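Local coordinates for HTPA Reductase (Selaginella moellendorffii, PDB 5U5N), which probably catalyses the NAD(P)H-dependent reduction of 4-hydroxy-tetrahydrodipicolinate (HTPA) to tetrahydrodipicolinate, a step of lysine biosynthesis by the diaminopimelate pathway, at residues L156-S161 / A175-L180; E193-P198 / T203-P208; K221-S224 / V229-E232. All coordinates share one frame; numbering follows the deposited sequence.

Interaction 1: L156-S161 / A175-L180; sequences LQVTES and AVISSL
Between Leu-156 to Ser-161, in a strand, and Ala-175 to Leu-180, in a helix, the CA atoms come nearest at 8.3 Å (Val-158 and Ile-177) and 8.4 Å (Leu-156 and Leu-180), a spacing that leaves the contact to side chains. No hydrogen bond spans it. Leu-156 holds its CG anti to the backbone N (chi1 177°), which sets both methyls against Leu-180, and they straddle one methyl of that residue: CD2 of Leu-156 lies 3.8 Å from CD1 of Leu-180, and CD1 of Leu-156 is equally near that same atom. The two leucine side chains cross at about a right angle, and CD2 of Leu-156 also reaches CB of Leu-180 at 4.1 Å. Strand 155-162 and helix 171-182 are the first two elements of a beta-alpha-beta unit that strand 193-195 completes, so these residues form part of the layer between helix and sheet in the C-terminal domain. One turn earlier on the helix, Ile-177 brings the CG1 of its longer branch to CG2 of Val-158 at 4.0 Å, the two side chains meeting at a slant. All four residues are buried. Phe-187 covers both Leu-156 and Val-158, while Met-140 of helix 131-146 packs on Leu-180; Ile-177 also touches Val-192, just ahead of strand 193-195.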
# COMPACT_ATOMS: atom_id res chain seq x y z
N LEU A 156 15.83 0.32 -6.46
CA LEU A 156 14.81 -0.71 -6.54
C LEU A 156 15.41 -2.04 -6.98
O LEU A 156 16.13 -2.11 -8.00
CB LEU A 156 13.71 -0.32 -7.53
CG LEU A 156 12.58 -1.33 -7.79
CD1 LEU A 156 11.82 -1.65 -6.51
CD2 LEU A 156 11.65 -0.79 -8.85
N GLN A 157 15.07 -3.11 -6.25
CA GLN A 157 15.26 -4.48 -6.72
C GLN A 157 13.91 -5.15 -6.70
O GLN A 157 13.10 -4.94 -5.77
CB GLN A 157 16.17 -5.28 -5.82
CG GLN A 157 17.57 -4.74 -5.66
CD GLN A 157 18.15 -5.12 -4.31
OE1 GLN A 157 19.04 -5.96 -4.24
NE2 GLN A 157 17.59 -4.57 -3.24
N VAL A 158 13.65 -5.97 -7.70
CA VAL A 158 12.42 -6.71 -7.81
C VAL A 158 12.78 -8.15 -8.10
O VAL A 158 13.57 -8.44 -8.98
CB VAL A 158 11.51 -6.17 -8.91
CG1 VAL A 158 10.22 -6.96 -8.94
CG2 VAL A 158 11.22 -4.69 -8.70
N THR A 159 12.25 -9.04 -7.27
CA THR A 159 12.44 -10.46 -7.40
C THR A 159 11.06 -11.11 -7.48
O THR A 159 10.09 -10.64 -6.84
CB THR A 159 13.24 -11.02 -6.20
OG1 THR A 159 14.47 -10.32 -6.06
CG2 THR A 159 13.62 -12.47 -6.43
N GLU A 160 10.96 -12.14 -8.30
CA GLU A 160 9.73 -12.90 -8.39
C GLU A 160 9.94 -14.34 -8.83
O GLU A 160 10.85 -14.64 -9.59
CB GLU A 160 8.69 -12.21 -9.31
CG GLU A 160 9.09 -12.07 -10.81
CD GLU A 160 8.31 -13.02 -11.74
OE1 GLU A 160 8.59 -14.25 -11.74
OE2 GLU A 160 7.40 -12.56 -12.47
N SER A 161 9.07 -15.19 -8.33
CA SER A 161 9.12 -16.60 -8.56
C SER A 161 7.76 -17.11 -9.08
O SER A 161 6.70 -16.73 -8.61
CB SER A 161 9.50 -17.32 -7.28
OG SER A 161 9.53 -18.71 -7.50
N ALA A 175 3.13 -3.96 -13.75
CA ALA A 175 2.24 -2.86 -13.38
C ALA A 175 2.74 -2.16 -12.09
O ALA A 175 2.68 -0.94 -11.97
CB ALA A 175 0.82 -3.36 -13.20
N VAL A 176 3.26 -2.94 -11.15
CA VAL A 176 3.79 -2.35 -9.92
C VAL A 176 5.07 -1.55 -10.24
O VAL A 176 5.20 -0.40 -9.80
CB VAL A 176 4.00 -3.41 -8.81
CG1 VAL A 176 4.75 -2.81 -7.61
CG2 VAL A 176 2.66 -3.98 -8.37
N ILE A 177 5.98 -2.12 -11.03
CA ILE A 177 7.19 -1.41 -11.48
C ILE A 177 6.83 -0.10 -12.16
O ILE A 177 7.42 0.93 -11.88
CB ILE A 177 8.05 -2.27 -12.40
CG1 ILE A 177 8.71 -3.39 -11.60
CG2 ILE A 177 9.13 -1.45 -13.07
CD1 ILE A 177 8.94 -4.65 -12.39
N SER A 178 5.82 -0.13 -13.01
CA SER A 178 5.35 1.11 -13.62
C SER A 178 4.95 2.22 -12.60
O SER A 178 5.13 3.41 -12.85
CB SER A 178 4.19 0.82 -14.54
OG SER A 178 3.45 2.00 -14.71
N SER A 179 4.32 1.82 -11.51
CA SER A 179 3.98 2.75 -10.44
C SER A 179 5.25 3.21 -9.75
O SER A 179 5.41 4.39 -9.51
CB SER A 179 2.99 2.13 -9.44
OG SER A 179 1.75 2.00 -10.09
N LEU A 180 6.16 2.29 -9.48
CA LEU A 180 7.42 2.58 -8.82
C LEU A 180 8.28 3.58 -9.59
O LEU A 180 8.99 4.39 -8.97
CB LEU A 180 8.18 1.30 -8.52
CG LEU A 180 7.54 0.44 -7.41
CD1 LEU A 180 8.14 -0.97 -7.36
CD2 LEU A 180 7.65 1.14 -6.03

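Interaction 2: E193-P198 / T203-P208; sequences ELVRDP and TRMGVP
Edge strand 193-195 of the C-terminal domain's mixed sheet leads into the short helix 198-203, and the turn leaving that helix folds back so that Arg-204 and Met-205 meet Glu-193 and Val-195. Asp-197 is the N-cap of the helix, its OD1 accepting a hydrogen bond from the backbone N of Lys-199; Gly-206, with a positive phi of 80°, is where the chain leaves helical geometry. The strand and the returning loop come closest at Val-195 and Met-205, whose CA atoms are 8.2 Å apart.

The outer part of the contact is ionic. Arg-204 stretches from CG to NE along an extended chain and brings the edge of its guanidinium to Glu-193, where NH1 donates to OE2 at 3.1 Å in a salt bridge with an N-H...O angle of 151°. The two flat groups are turned 59° against each other, and NH1 meets OE2 from above the carboxylate plane. NH2 stands 3.6 Å from OE1 of Glu-193, so the pairing is not a flat, two-bonded one. Glu-200, on the helix, forms a second salt bridge to the same NH1, leaving this nitrogen shared by two carboxylates.

Beside the salt bridge, Val-195 is buried and uses both methyls: CG2 packs 3.6 Å from the charged NH1 of Arg-204, oblique to the guanidinium, while CG1 makes the apolar contact with CG of Met-205 at 3.9 Å. Met-205 also touches Thr-159 of the adjacent strand 155-162 and Phe-217 and Thr-219 of strand 215-223 beyond it. Bends at chi2 and chi3 fold its chain back, and the sulfur SD stands 4.1 Å from CG2 of Val-195.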
# COMPACT_ATOMS: atom_id res chain seq x y z
N GLU A 193 14.48 -9.89 -11.28
CA GLU A 193 15.24 -11.12 -11.04
C GLU A 193 14.24 -12.28 -10.98
O GLU A 193 13.55 -12.50 -9.97
CB GLU A 193 16.02 -11.01 -9.74
CG GLU A 193 17.04 -12.09 -9.49
CD GLU A 193 17.93 -11.78 -8.28
OE1 GLU A 193 17.85 -10.69 -7.62
OE2 GLU A 193 18.76 -12.64 -7.98
N LEU A 194 14.14 -13.02 -12.09
CA LEU A 194 13.31 -14.22 -12.13
C LEU A 194 14.01 -15.34 -11.38
O LEU A 194 15.10 -15.74 -11.73
CB LEU A 194 13.05 -14.65 -13.58
CG LEU A 194 12.51 -13.60 -14.56
CD1 LEU A 194 12.23 -14.23 -15.92
CD2 LEU A 194 11.27 -12.87 -14.06
N VAL A 195 13.39 -15.83 -10.33
CA VAL A 195 13.87 -16.97 -9.57
C VAL A 195 13.17 -18.20 -10.14
O VAL A 195 11.95 -18.31 -10.06
CB VAL A 195 13.54 -16.80 -8.07
CG1 VAL A 195 13.96 -18.03 -7.30
CG2 VAL A 195 14.24 -15.58 -7.52
N ARG A 196 13.94 -19.10 -10.73
CA ARG A 196 13.39 -20.30 -11.39
C ARG A 196 13.99 -21.63 -10.91
O ARG A 196 13.40 -22.69 -11.17
CB ARG A 196 13.47 -20.14 -12.92
CG ARG A 196 12.74 -18.90 -13.47
CD ARG A 196 11.22 -19.04 -13.34
NE ARG A 196 10.40 -17.94 -13.86
CZ ARG A 196 9.95 -16.89 -13.16
NH1 ARG A 196 10.30 -16.70 -11.88
NH2 ARG A 196 9.18 -15.98 -13.73
N ASP A 197 15.13 -21.60 -10.21
CA ASP A 197 15.69 -22.79 -9.55
C ASP A 197 14.82 -23.20 -8.35
O ASP A 197 14.63 -22.39 -7.46
CB ASP A 197 17.11 -22.47 -9.06
CG ASP A 197 17.80 -23.64 -8.35
OD1 ASP A 197 17.32 -24.81 -8.37
OD2 ASP A 197 18.87 -23.39 -7.75
N PRO A 198 14.29 -24.46 -8.32
CA PRO A 198 13.46 -24.88 -7.18
C PRO A 198 14.16 -24.80 -5.82
O PRO A 198 13.52 -24.38 -4.85
CB PRO A 198 13.11 -26.34 -7.50
CG PRO A 198 13.31 -26.50 -8.97
CD PRO A 198 14.40 -25.53 -9.33
N THR A 203 14.33 -22.24 -0.62
CA THR A 203 15.24 -21.76 0.41
C THR A 203 15.28 -20.23 0.54
O THR A 203 15.57 -19.70 1.61
CB THR A 203 16.73 -22.20 0.17
OG1 THR A 203 16.83 -23.55 -0.34
CG2 THR A 203 17.57 -22.08 1.45
N ARG A 204 15.00 -19.52 -0.55
CA ARG A 204 15.14 -18.07 -0.59
C ARG A 204 13.82 -17.35 -0.75
O ARG A 204 13.64 -16.30 -0.14
CB ARG A 204 16.11 -17.65 -1.70
CG ARG A 204 16.03 -16.16 -2.05
CD ARG A 204 16.58 -15.80 -3.41
NE ARG A 204 16.85 -14.36 -3.48
CZ ARG A 204 17.10 -13.65 -4.58
NH1 ARG A 204 17.12 -14.20 -5.80
NH2 ARG A 204 17.33 -12.34 -4.45
N MET A 205 12.91 -17.85 -1.57
CA MET A 205 11.60 -17.21 -1.69
C MET A 205 10.57 -17.76 -0.70
O MET A 205 9.55 -17.15 -0.50
CB MET A 205 11.07 -17.33 -3.13
CG MET A 205 11.99 -16.71 -4.18
SD MET A 205 12.16 -14.93 -4.02
CE MET A 205 10.60 -14.39 -4.71
N GLY A 206 10.84 -18.90 -0.08
CA GLY A 206 9.90 -19.53 0.85
C GLY A 206 8.76 -20.32 0.22
O GLY A 206 7.78 -20.62 0.89
N VAL A 207 8.89 -20.68 -1.06
CA VAL A 207 7.81 -21.38 -1.75
C VAL A 207 7.74 -22.79 -1.18
O VAL A 207 8.78 -23.45 -1.11
CB VAL A 207 8.03 -21.44 -3.28
CG1 VAL A 207 6.93 -22.28 -3.96
CG2 VAL A 207 8.06 -20.04 -3.87
N PRO A 208 6.55 -23.24 -0.72
CA PRO A 208 6.44 -24.63 -0.24
C PRO A 208 6.63 -25.65 -1.35
O PRO A 208 6.22 -25.40 -2.49
CB PRO A 208 5.00 -24.72 0.30
CG PRO A 208 4.62 -23.32 0.59
CD PRO A 208 5.31 -22.49 -0.45

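Interaction 3: K221-S224 / V229-E232; sequences KIIS and VFFE
The ring of Phe-230 is met at its edge: CG1 of Ile-223 approaches CD1 at 3.7 Å, and CD of Lys-221 lies 3.9 Å from CE1, both near the ring plane. The bond to CB of Phe-230 leaves on the sheet face it shares with Ile-223 and Lys-221, and CG anti to the backbone N (chi1 176°) brings the ring end nearer to both. Phe-231 points to the other face, as does Ile-222; carbonyl O of Ile-222 lies near its ring plane, and Phe-151 meets the ring edge-to-face.

These residues belong to a beta hairpin whose strands run antiparallel, 166° between their directions. Ile-222 and Phe-231 are the hydrogen-bonded pair, flanked by non-hydrogen-bonded pairs Lys-221 with Glu-232 and Ile-223 with Phe-230. N of Phe-231 donates to O of Ile-222 at 2.8 Å, in the carbonyl plane and nearly straight at 175°, and N of Ile-222 donates back to O of Phe-231 at 2.8 Å. Near the turn, N of Ser-224 donates to O of Val-229 at 2.9 Å. Its OG accepts from N of Val-229 at 3.0 Å and is also hydrogen-bonded to Asp-226 OD1 within the turn. With an alanine here the hydroxyl is gone, which would probably leave N of Val-229 and OD1 of Asp-226 without this partner and the turn less firmly held.

Strand 229-238 also pairs antiparallel with a strand of the second subunit, continuing the sheet across the dimer interface. There Glu-232 faces Glu-232 of the second subunit, OE1 near OE1, while its OE2 makes a long salt bridge of 3.8 Å with NZ of Lys-221. The lysine probably offsets part of the like-charge repulsion at the interface.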
# COMPACT_ATOMS: atom_id res chain seq x y z
N LYS A 221 12.02 -4.48 -3.23
CA LYS A 221 12.84 -3.83 -2.20
C LYS A 221 13.27 -2.46 -2.67
O LYS A 221 13.76 -2.30 -3.78
CB LYS A 221 14.08 -4.62 -1.87
CG LYS A 221 13.87 -6.10 -1.78
CD LYS A 221 15.15 -6.75 -1.30
CE LYS A 221 15.09 -8.27 -1.32
NZ LYS A 221 15.91 -8.79 -0.16
N ILE A 222 13.11 -1.48 -1.79
CA ILE A 222 13.37 -0.08 -2.09
C ILE A 222 14.29 0.47 -0.99
O ILE A 222 13.90 0.47 0.19
CB ILE A 222 12.07 0.74 -2.16
CG1 ILE A 222 10.95 0.01 -2.91
CG2 ILE A 222 12.31 2.06 -2.87
CD1 ILE A 222 9.62 0.75 -2.91
N ILE A 223 15.49 0.92 -1.38
CA ILE A 223 16.54 1.29 -0.44
C ILE A 223 17.03 2.72 -0.72
O ILE A 223 17.26 3.09 -1.86
CB ILE A 223 17.73 0.31 -0.55
CG1 ILE A 223 17.29 -1.13 -0.30
CG2 ILE A 223 18.83 0.67 0.48
CD1 ILE A 223 18.24 -2.14 -0.93
N SER A 224 17.20 3.51 0.35
CA SER A 224 17.67 4.90 0.22
C SER A 224 19.12 5.00 -0.26
O SER A 224 19.87 4.04 -0.08
CB SER A 224 17.57 5.61 1.57
OG SER A 224 18.38 4.94 2.52
N VAL A 229 17.50 3.35 4.87
CA VAL A 229 16.04 3.11 4.78
C VAL A 229 15.77 1.97 3.82
O VAL A 229 16.19 2.03 2.67
CB VAL A 229 15.28 4.37 4.30
CG1 VAL A 229 13.77 4.14 4.37
CG2 VAL A 229 15.68 5.59 5.11
N PHE A 230 15.06 0.95 4.32
CA PHE A 230 14.72 -0.26 3.58
C PHE A 230 13.20 -0.45 3.65
O PHE A 230 12.63 -0.56 4.75
CB PHE A 230 15.46 -1.45 4.19
CG PHE A 230 15.13 -2.79 3.57
CD1 PHE A 230 15.73 -3.19 2.41
CD2 PHE A 230 14.26 -3.67 4.21
CE1 PHE A 230 15.45 -4.45 1.85
CE2 PHE A 230 13.96 -4.93 3.67
CZ PHE A 230 14.56 -5.32 2.49
N PHE A 231 12.55 -0.46 2.47
CA PHE A 231 11.16 -0.86 2.31
C PHE A 231 11.11 -2.18 1.57
O PHE A 231 11.84 -2.39 0.59
CB PHE A 231 10.36 0.13 1.48
CG PHE A 231 10.03 1.41 2.20
CD1 PHE A 231 10.95 2.45 2.26
CD2 PHE A 231 8.76 1.60 2.73
CE1 PHE A 231 10.64 3.63 2.88
CE2 PHE A 231 8.46 2.81 3.37
CZ PHE A 231 9.39 3.81 3.45
N GLU A 232 10.25 -3.07 2.03
CA GLU A 232 10.06 -4.34 1.37
C GLU A 232 8.56 -4.65 1.30
O GLU A 232 7.87 -4.57 2.33
CB GLU A 232 10.87 -5.43 2.04
CG GLU A 232 10.76 -6.80 1.35
CD GLU A 232 11.51 -7.89 2.10
OE1 GLU A 232 11.05 -8.29 3.20
OE2 GLU A 232 12.60 -8.27 1.61

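In the fold
All three interactions lie on one mixed sheet of the C-terminal domain, away from the annotated cofactor sites. Interactions 1 and 3 are both buried, the first purely apolar between helix and sheet, the third built on backbone hydrogen bonds within the sheet and bordering the second subunit; interaction 2 is only partly buried, at an edge strand, and adds a salt bridge to its apolar part. Interaction 1 touches both others: Glu-160 OE1 forms a salt bridge with Arg-196 NH2 at 2.7 Å, and Leu-180 CD2 packs on Ile-222 CD1 at 3.7 Å. Interactions 2 and 3 do not touch; their centres are about 20 Å apart, with strand 155-162 lying between strands 193-195 and 215-223.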